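Local coordinates for protein FTT_1639c (Francisella tularensis subsp. tularensis, PDB 7KZW) that is of unknown function, the chain being the beta-rich part of a longer protein that is predicted to carry a transmembrane helix, at residues N39-Y53 with Q77-L91. The protein carries 3 engineered substitutions. Numbering follows the deposited sequence.
Engineered in segment 39-53: Met41 (natural residue Ile).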
loop_
_atom_site.group_PDB
_atom_site.type_symbol
_atom_site.label_atom_id
_atom_site.label_comp_id
_atom_site.label_asym_id
_atom_site.label_seq_id
_atom_site.Cartn_x
_atom_site.Cartn_y
_atom_site.Cartn_z
ATOM N N ASN A 39 10.689 2.190 -11.194
ATOM C CA ASN A 39 9.834 1.053 -10.949
ATOM C C ASN A 39 10.377 -0.207 -11.617
ATOM O O ASN A 39 11.443 -0.187 -12.252
ATOM C CB ASN A 39 8.377 1.372 -11.321
ATOM C CG ASN A 39 8.183 1.607 -12.796
ATOM O OD1 ASN A 39 8.658 0.824 -13.593
ATOM N ND2 ASN A 39 7.459 2.660 -13.162
ATOM N N ILE A 40 9.627 -1.312 -11.501
ATOM C CA ILE A 40 10.157 -2.592 -11.962
ATOM C C ILE A 40 10.224 -2.709 -13.474
ATOM O O ILE A 40 10.747 -3.697 -14.012
ATOM C CB ILE A 40 9.460 -3.807 -11.307
ATOM C CG1 ILE A 40 7.964 -3.824 -11.617
ATOM C CG2 ILE A 40 9.773 -3.796 -9.818
ATOM C CD1 ILE A 40 7.260 -5.069 -10.988
HETATM N N MSE A 41 9.672 -1.752 -14.189
HETATM C CA MSE A 41 9.825 -1.763 -15.669
HETATM C C MSE A 41 11.138 -1.103 -16.037
HETATM O O MSE A 41 11.519 -1.220 -17.199
HETATM C CB MSE A 41 8.743 -0.947 -16.340
HETATM C CG MSE A 41 7.375 -1.572 -16.286
HETATM SE SE MSE A 41 6.000 -0.436 -17.111
HETATM C CE MSE A 41 7.060 -0.401 -18.689
ATOM N N ASP A 42 11.850 -0.540 -15.080
ATOM C CA ASP A 42 13.043 0.261 -15.324
ATOM C C ASP A 42 14.292 -0.562 -15.037
ATOM O O ASP A 42 14.240 -1.637 -14.426
ATOM C CB ASP A 42 13.004 1.562 -14.517
ATOM C CG ASP A 42 11.728 2.421 -14.821
ATOM O OD1 ASP A 42 11.277 2.418 -16.003
ATOM O OD2 ASP A 42 11.176 3.100 -13.895
ATOM N N LYS A 43 15.431 -0.047 -15.521
ATOM C CA LYS A 43 16.655 -0.834 -15.450
ATOM C C LYS A 43 17.115 -1.042 -14.016
ATOM O O LYS A 43 17.646 -2.110 -13.683
ATOM C CB LYS A 43 17.753 -0.155 -16.281
ATOM C CG LYS A 43 17.577 -0.331 -17.808
ATOM C CD LYS A 43 18.200 0.799 -18.682
ATOM C CE LYS A 43 18.621 0.309 -20.095
ATOM N NZ LYS A 43 17.740 -0.801 -20.592
ATOM N N LYS A 44 16.907 -0.044 -13.141
ATOM C CA LYS A 44 17.351 -0.114 -11.748
ATOM C C LYS A 44 16.214 0.279 -10.804
ATOM O O LYS A 44 16.128 1.439 -10.353
ATOM C CB LYS A 44 18.638 0.686 -11.502
ATOM C CG LYS A 44 19.111 0.487 -10.055
ATOM C CD LYS A 44 20.184 -0.579 -9.871
ATOM C CE LYS A 44 20.509 -0.833 -8.372
ATOM N NZ LYS A 44 19.349 -0.770 -7.392
ATOM N N PRO A 45 15.293 -0.647 -10.513
ATOM C CA PRO A 45 14.137 -0.306 -9.650
ATOM C C PRO A 45 14.573 0.125 -8.261
ATOM O O PRO A 45 15.457 -0.467 -7.659
ATOM C CB PRO A 45 13.310 -1.602 -9.629
ATOM C CG PRO A 45 13.773 -2.365 -10.934
ATOM C CD PRO A 45 15.244 -2.035 -11.005
ATOM N N THR A 46 13.917 1.156 -7.735
ATOM C CA THR A 46 14.269 1.690 -6.435
ATOM C C THR A 46 13.727 0.755 -5.352
ATOM O O THR A 46 12.544 0.378 -5.386
ATOM C CB THR A 46 13.576 3.035 -6.277
ATOM O OG1 THR A 46 14.048 3.923 -7.312
ATOM C CG2 THR A 46 13.921 3.625 -4.900
ATOM N N GLU A 47 14.566 0.391 -4.381
ATOM C CA GLU A 47 14.129 -0.373 -3.224
ATOM C C GLU A 47 13.395 0.549 -2.255
ATOM O O GLU A 47 13.945 1.588 -1.838
ATOM C CB GLU A 47 15.343 -0.921 -2.445
ATOM C CG GLU A 47 15.591 -2.363 -2.655
ATOM C CD GLU A 47 16.792 -2.916 -1.890
ATOM O OE1 GLU A 47 17.083 -2.462 -0.807
ATOM O OE2 GLU A 47 17.497 -3.761 -2.512
ATOM N N PHE A 48 12.214 0.148 -1.803
ATOM C CA PHE A 48 11.527 0.776 -0.681
ATOM C C PHE A 48 11.673 -0.120 0.543
ATOM O O PHE A 48 11.384 -1.335 0.461
ATOM C CB PHE A 48 10.037 0.971 -0.982
ATOM C CG PHE A 48 9.785 2.093 -1.965
ATOM C CD1 PHE A 48 10.109 1.988 -3.294
ATOM C CD2 PHE A 48 9.133 3.257 -1.521
ATOM C CE1 PHE A 48 9.832 3.019 -4.182
ATOM C CE2 PHE A 48 8.858 4.324 -2.430
ATOM C CZ PHE A 48 9.230 4.187 -3.761
ATOM N N LEU A 49 12.249 0.402 1.621
ATOM C CA LEU A 49 12.468 -0.340 2.852
ATOM C C LEU A 49 11.331 0.110 3.751
ATOM O O LEU A 49 11.216 1.295 4.097
ATOM C CB LEU A 49 13.842 -0.022 3.409
ATOM C CG LEU A 49 14.939 -0.322 2.392
ATOM C CD1 LEU A 49 16.273 0.146 3.028
ATOM C CD2 LEU A 49 15.047 -1.842 2.046
ATOM N N VAL A 50 10.410 -0.806 4.056
ATOM C CA VAL A 50 9.108 -0.451 4.592
ATOM C C VAL A 50 8.938 -1.049 5.968
ATOM O O VAL A 50 9.216 -2.216 6.192
ATOM C CB VAL A 50 7.971 -0.916 3.668
ATOM C CG1 VAL A 50 6.625 -0.355 4.237
ATOM C CG2 VAL A 50 8.215 -0.474 2.237
ATOM N N ASN A 51 8.466 -0.229 6.905
ATOM C CA ASN A 51 8.028 -0.718 8.191
ATOM C C ASN A 51 6.531 -0.451 8.299
ATOM O O ASN A 51 6.084 0.685 8.087
ATOM C CB ASN A 51 8.671 0.113 9.303
ATOM C CG ASN A 51 10.034 -0.342 9.648
ATOM O OD1 ASN A 51 11.044 0.269 9.221
ATOM N ND2 ASN A 51 10.085 -1.399 10.468
ATOM N N ILE A 52 5.741 -1.468 8.599
ATOM C CA ILE A 52 4.338 -1.227 8.874
ATOM C C ILE A 52 3.998 -1.694 10.286
ATOM O O ILE A 52 4.691 -2.526 10.882
ATOM C CB ILE A 52 3.417 -1.897 7.877
ATOM C CG1 ILE A 52 3.378 -3.396 8.148
ATOM C CG2 ILE A 52 3.887 -1.585 6.474
ATOM C CD1 ILE A 52 2.185 -4.054 7.492
ATOM N N TYR A 53 2.974 -1.033 10.842
ATOM C CA TYR A 53 2.540 -1.282 12.210
ATOM C C TYR A 53 1.052 -1.479 12.104
ATOM O O TYR A 53 0.375 -0.700 11.422
ATOM C CB TYR A 53 2.877 -0.052 13.099
ATOM C CG TYR A 53 4.325 0.330 13.035
ATOM C CD1 TYR A 53 4.784 1.181 11.991
ATOM C CD2 TYR A 53 5.237 -0.213 13.907
ATOM C CE1 TYR A 53 6.132 1.507 11.868
ATOM C CE2 TYR A 53 6.601 0.089 13.766
ATOM C CZ TYR A 53 7.008 0.955 12.743
ATOM O OH TYR A 53 8.371 1.251 12.673
ATOM N N GLN A 77 0.413 -7.929 9.649
ATOM C CA GLN A 77 0.739 -7.595 11.043
ATOM C C GLN A 77 1.987 -6.741 10.990
ATOM O O GLN A 77 2.626 -6.607 9.950
ATOM C CB GLN A 77 1.013 -8.875 11.841
ATOM C CG GLN A 77 2.177 -9.661 11.229
ATOM C CD GLN A 77 2.463 -11.003 11.952
ATOM O OE1 GLN A 77 1.547 -11.707 12.384
ATOM N NE2 GLN A 77 3.741 -11.352 12.067
ATOM N N THR A 78 2.328 -6.106 12.114
ATOM C CA THR A 78 3.507 -5.262 12.170
ATOM C C THR A 78 4.720 -6.025 11.691
ATOM O O THR A 78 4.946 -7.176 12.075
ATOM C CB THR A 78 3.707 -4.876 13.653
ATOM O OG1 THR A 78 2.537 -4.140 14.086
ATOM C CG2 THR A 78 4.960 -4.054 13.894
ATOM N N GLY A 79 5.529 -5.368 10.875
ATOM C CA GLY A 79 6.739 -6.008 10.393
ATOM C C GLY A 79 7.406 -5.116 9.372
ATOM O O GLY A 79 6.905 -4.068 8.998
ATOM N N SER A 80 8.522 -5.588 8.878
ATOM C CA SER A 80 9.294 -4.818 7.923
ATOM C C SER A 80 9.547 -5.667 6.682
ATOM O O SER A 80 9.601 -6.903 6.733
ATOM C CB SER A 80 10.655 -4.350 8.490
ATOM O OG SER A 80 11.547 -5.439 8.708
ATOM N N PHE A 81 9.685 -4.988 5.563
ATOM C CA PHE A 81 9.876 -5.716 4.307
ATOM C C PHE A 81 10.480 -4.795 3.250
ATOM O O PHE A 81 10.472 -3.564 3.395
ATOM C CB PHE A 81 8.556 -6.347 3.779
ATOM C CG PHE A 81 7.400 -5.355 3.620
ATOM C CD1 PHE A 81 6.601 -5.017 4.717
ATOM C CD2 PHE A 81 7.124 -4.751 2.399
ATOM C CE1 PHE A 81 5.558 -4.131 4.575
ATOM C CE2 PHE A 81 6.083 -3.852 2.271
ATOM C CZ PHE A 81 5.303 -3.544 3.328
ATOM N N THR A 82 10.909 -5.404 2.158
ATOM C CA THR A 82 11.397 -4.671 0.977
ATOM C C THR A 82 10.359 -4.731 -0.121
ATOM O O THR A 82 9.819 -5.804 -0.395
ATOM C CB THR A 82 12.654 -5.323 0.473
ATOM O OG1 THR A 82 13.569 -5.489 1.546
ATOM C CG2 THR A 82 13.306 -4.433 -0.669
ATOM N N ALA A 83 10.055 -3.603 -0.723
ATOM C CA ALA A 83 9.024 -3.502 -1.768
ATOM C C ALA A 83 9.506 -2.661 -2.932
ATOM O O ALA A 83 10.416 -1.829 -2.790
ATOM C CB ALA A 83 7.781 -2.811 -1.198
ATOM N N TYR A 84 8.949 -2.927 -4.102
ATOM C CA TYR A 84 9.294 -2.237 -5.327
ATOM C C TYR A 84 8.032 -1.718 -5.967
ATOM O O TYR A 84 6.966 -2.295 -5.822
ATOM C CB TYR A 84 9.969 -3.216 -6.293
ATOM C CG TYR A 84 11.286 -3.714 -5.741
ATOM C CD1 TYR A 84 11.345 -4.828 -4.926
ATOM C CD2 TYR A 84 12.452 -3.022 -6.015
ATOM C CE1 TYR A 84 12.569 -5.268 -4.394
ATOM C CE2 TYR A 84 13.668 -3.423 -5.452
ATOM C CZ TYR A 84 13.695 -4.568 -4.695
ATOM O OH TYR A 84 14.903 -5.015 -4.151
ATOM N N LEU A 85 8.158 -0.629 -6.722
ATOM C CA LEU A 85 7.007 -0.075 -7.415
ATOM C C LEU A 85 6.655 -0.918 -8.637
ATOM O O LEU A 85 7.536 -1.301 -9.420
ATOM C CB LEU A 85 7.348 1.329 -7.896
ATOM C CG LEU A 85 7.456 2.385 -6.799
ATOM C CD1 LEU A 85 7.987 3.670 -7.410
ATOM C CD2 LEU A 85 6.054 2.635 -6.163
ATOM N N SER A 86 5.357 -1.134 -8.842
ATOM C CA SER A 86 4.912 -1.800 -10.071
ATOM C C SER A 86 5.119 -0.881 -11.266
ATOM O O SER A 86 5.466 0.306 -11.144
ATOM C CB SER A 86 3.426 -2.141 -9.999
ATOM O OG SER A 86 2.659 -0.944 -10.155
ATOM N N GLY A 87 4.831 -1.405 -12.450
ATOM C CA GLY A 87 5.000 -0.576 -13.615
ATOM C C GLY A 87 4.053 0.606 -13.705
ATOM O O GLY A 87 4.337 1.558 -14.465
ATOM N N ARG A 88 2.951 0.579 -12.981
ATOM C CA ARG A 88 2.036 1.702 -12.845
ATOM C C ARG A 88 2.308 2.489 -11.580
ATOM O O ARG A 88 1.434 3.207 -11.086
ATOM C CB ARG A 88 0.588 1.230 -12.879
ATOM C CG ARG A 88 0.141 0.711 -14.220
ATOM C CD ARG A 88 -1.388 0.556 -14.286
ATOM N NE ARG A 88 -1.964 -0.020 -13.064
ATOM C CZ ARG A 88 -2.253 -1.313 -12.945
ATOM N NH1 ARG A 88 -2.026 -2.117 -13.977
ATOM N NH2 ARG A 88 -2.763 -1.805 -11.813
ATOM N N ASN A 89 3.512 2.327 -11.021
ATOM C CA ASN A 89 3.968 3.082 -9.854
ATOM C C ASN A 89 3.120 2.849 -8.611
ATOM O O ASN A 89 2.974 3.731 -7.758
ATOM C CB ASN A 89 4.173 4.563 -10.175
ATOM C CG ASN A 89 5.276 4.737 -11.153
ATOM O OD1 ASN A 89 6.383 4.310 -10.922
ATOM N ND2 ASN A 89 4.946 5.315 -12.316
ATOM N N GLU A 90 2.589 1.636 -8.493
ATOM C CA GLU A 90 1.896 1.225 -7.268
ATOM C C GLU A 90 2.887 0.604 -6.285
ATOM O O GLU A 90 3.784 -0.184 -6.685
ATOM C CB GLU A 90 0.847 0.197 -7.612
ATOM C CG GLU A 90 -0.197 0.714 -8.635
ATOM C CD GLU A 90 -1.054 -0.385 -9.200
ATOM O OE1 GLU A 90 -0.561 -1.528 -9.308
ATOM O OE2 GLU A 90 -2.225 -0.101 -9.527
ATOM N N LEU A 91 2.774 0.984 -5.001
ATOM C CA LEU A 91 3.629 0.415 -3.963
ATOM C C LEU A 91 2.885 -0.637 -3.136
ATOM O O LEU A 91 3.442 -1.689 -2.815
ATOM C CB LEU A 91 4.210 1.509 -3.049
ATOM C CG LEU A 91 5.287 0.937 -2.120
ATOM C CD1 LEU A 91 6.615 0.570 -2.873
ATOM C CD2 LEU A 91 5.589 1.997 -1.056
HETATM O O HOH W 1 6.380 2.840 -15.944
HETATM O O HOH W 2 10.738 0.360 -7.334
HETATM O O HOH W 3 17.129 -4.404 -5.593
#
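Phe48, Val50 and Ile52 form antiparallel hydrogen-bonded pairs with Ala83, Phe81 and Gly79, joining strands 48-53 and 79-83; the axes of these segments approach to 4.8 Å, their N-to-C directions 153° apart. Six N-H...O bonds result, such as Val50 N to Phe81 O at 2.8 Å; Leu49 with Thr82 and Asn51 with Ser80 are the non-hydrogen-bonded pairs between them. On the face shared by Phe48, Val50, Ile52, Phe81 and Ala83, the packing is apolar. Phe81 holds CG between its backbone N and carbonyl carbon (chi1 54°), which lays the ring against Val50: Val50 CB stands over one face, 3.9 Å from the ring centroid, a CH-pi contact, while Ile52 CG2 meets the ring edge. Leu91 CD1 lies over one face of the Phe48 ring, 3.6 Å from Phe48 CG, a second CH-pi contact. Tyr64 stacks on Phe81.

Beyond the strands, loop 39-42 docks on turn 86-89. Ile40 N donates to Leu85 O, and Ile40 CG2 meets Tyr84 CB at 3.6 Å. The Tyr84 and Glu47 side chains lie side by side, ring and carboxylate planes roughly perpendicular, a water joining Glu47 OE2 and Tyr84 OH. Asn39 ND2 donates nearly straight to Asn89 OD1 at 3.0 Å, from above the Asn89 carbonyl plane. Asn39 OD1 accepts from the N of engineered Met41 in an Asx turn, which should restrict the amide's rotation. Thus backbone bonds over an apolar face tie on strand 79-83, outermost within this chain, whereas one backbone bond, an amide-amide bond, waters and apolar packing of Ile40 and Pro45 on Tyr84 hold the loops.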